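Local atomic coordinates of MmoQ Response regulator (Methylococcus capsulatus, PDB entry 3LJX), a protein that probably makes cyclic di-GMP from two GTP molecules as a full-length response regulator, of which this chain is the part carrying the HDOD domain. Residues 11-16 / 147-152. Residues are numbered along the deposited sequence; the frame is centred on the assembly and turned at random.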
loop_
_atom_site.group_PDB
_atom_site.type_symbol
_atom_site.label_atom_id
_atom_site.label_comp_id
_atom_site.label_asym_id
_atom_site.label_seq_id
_atom_site.Cartn_x
_atom_site.Cartn_y
_atom_site.Cartn_z
ATOM N N LEU A 11 0.231 -7.706 11.557
ATOM C CA LEU A 11 0.795 -6.506 12.187
ATOM C C LEU A 11 0.045 -5.291 11.683
ATOM O O LEU A 11 -0.299 -5.203 10.503
ATOM C CB LEU A 11 2.289 -6.324 11.868
ATOM C CG LEU A 11 3.293 -7.245 12.560
ATOM C CD1 LEU A 11 3.210 -8.653 11.957
ATOM C CD2 LEU A 11 4.713 -6.690 12.468
ATOM N N CYS A 12 -0.216 -4.341 12.567
ATOM C CA CYS A 12 -0.793 -3.094 12.098
ATOM C C CYS A 12 -0.337 -1.923 12.964
ATOM O O CYS A 12 0.340 -1.021 12.475
ATOM C CB CYS A 12 -2.322 -3.186 11.998
ATOM S SG CYS A 12 -3.077 -1.769 11.160
ATOM N N ASP A 13 -0.669 -1.960 14.251
ATOM C CA ASP A 13 -0.309 -0.866 15.142
ATOM C C ASP A 13 1.195 -0.626 15.167
ATOM O O ASP A 13 1.637 0.500 15.331
ATOM C CB ASP A 13 -0.839 -1.116 16.556
ATOM C CG ASP A 13 -2.366 -1.135 16.619
ATOM O OD1 ASP A 13 -3.027 -0.630 15.681
ATOM O OD2 ASP A 13 -2.910 -1.659 17.616
ATOM N N SER A 14 1.976 -1.682 14.973
ATOM C CA SER A 14 3.424 -1.603 15.146
ATOM C C SER A 14 4.179 -1.196 13.880
ATOM O O SER A 14 5.401 -1.034 13.912
ATOM C CB SER A 14 3.974 -2.948 15.629
ATOM O OG SER A 14 3.995 -3.898 14.558
ATOM N N LEU A 15 3.484 -1.062 12.757
ATOM C CA LEU A 15 4.201 -0.696 11.530
ATOM C C LEU A 15 4.724 0.749 11.634
ATOM O O LEU A 15 3.994 1.656 12.046
ATOM C CB LEU A 15 3.315 -0.879 10.293
ATOM C CG LEU A 15 2.708 -2.279 10.053
ATOM C CD1 LEU A 15 1.681 -2.226 8.927
ATOM C CD2 LEU A 15 3.776 -3.334 9.744
ATOM N N PRO A 16 5.996 0.968 11.270
ATOM C CA PRO A 16 6.568 2.307 11.435
ATOM C C PRO A 16 6.083 3.297 10.384
ATOM O O PRO A 16 5.515 2.921 9.343
ATOM C CB PRO A 16 8.067 2.059 11.265
ATOM C CG PRO A 16 8.117 0.887 10.313
ATOM C CD PRO A 16 6.972 0.014 10.705
ATOM N N LEU A 147 6.914 -4.314 4.455
ATOM C CA LEU A 147 7.067 -3.552 5.695
ATOM C C LEU A 147 6.798 -4.449 6.915
ATOM O O LEU A 147 7.533 -4.413 7.899
ATOM C CB LEU A 147 6.071 -2.393 5.713
ATOM C CG LEU A 147 6.480 -0.990 6.170
ATOM C CD1 LEU A 147 5.444 -0.456 7.116
ATOM C CD2 LEU A 147 7.882 -0.916 6.785
ATOM N N ALA A 148 5.732 -5.243 6.844
ATOM C CA ALA A 148 5.339 -6.092 7.963
ATOM C C ALA A 148 6.383 -7.152 8.320
ATOM O O ALA A 148 6.652 -7.382 9.487
ATOM C CB ALA A 148 3.990 -6.742 7.692
ATOM N N LEU A 149 6.976 -7.800 7.324
ATOM C CA LEU A 149 7.983 -8.804 7.629
ATOM C C LEU A 149 9.221 -8.144 8.225
ATOM O O LEU A 149 9.811 -8.666 9.174
ATOM C CB LEU A 149 8.385 -9.561 6.370
ATOM C CG LEU A 149 7.409 -10.610 5.882
ATOM C CD1 LEU A 149 7.954 -11.260 4.591
ATOM C CD2 LEU A 149 7.189 -11.627 6.983
ATOM N N ALA A 150 9.625 -7.009 7.643
ATOM C CA ALA A 150 10.804 -6.282 8.101
ATOM C C ALA A 150 10.597 -5.834 9.549
ATOM O O ALA A 150 11.519 -5.844 10.350
ATOM C CB ALA A 150 11.070 -5.070 7.201
ATOM N N THR A 151 9.368 -5.452 9.876
ATOM C CA THR A 151 9.041 -5.018 11.218
ATOM C C THR A 151 8.967 -6.184 12.205
ATOM O O THR A 151 9.497 -6.097 13.313
ATOM C CB THR A 151 7.709 -4.274 11.230
ATOM O OG1 THR A 151 7.774 -3.190 10.303
ATOM C CG2 THR A 151 7.429 -3.728 12.623
ATOM N N ALA A 152 8.317 -7.271 11.794
ATOM C CA ALA A 152 8.112 -8.439 12.655
ATOM C C ALA A 152 9.412 -9.189 12.944
ATOM O O ALA A 152 9.694 -9.518 14.097
ATOM C CB ALA A 152 7.080 -9.397 12.039
#
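Thr151 points at the loop 11-16, and its two branches divide the work. The methyl CG2, anti to the backbone N, lies 3.6 Å from Ser14 O, while OG1 approaches Pro16 CD to 3.3 Å. Leu15 sends CD2 to within 3.6 Å of Ala148 CA, and its CB rests 3.8 Å from Leu147 CD1, a methyl that also reaches Pro16 CD. At the other end of the loop, Leu11 CD2 touches Ala152 CB at 3.6 Å. The hydroxyl of Thr151 is satisfied inside its own helix: OG1 donates to Leu147 O at 2.7 Å, from above the carbonyl plane, while Thr151 N reaches the same oxygen from the opposite face. This bond from OG1 back to the preceding turn probably holds the side-chain rotation, which leaves CG2 turned to Ser14. An alanine in place of Thr151 would lose the OG1 bond and is likely to leave a gap beside Ser14 and Pro16. A type I turn from Cys12 to Leu15 shapes the loop, and Asp2 OD2 is hydrogen-bonded to both Ser14 OG and Cys12 N. The contact thus joins the loop preceding helix 19-29 to helix 144-152 of the all-helical HDOD region, with helix 47-58 against Leu15, helix 106-125 against Leu147 and Pro16, and helix 181-191 against Ala148.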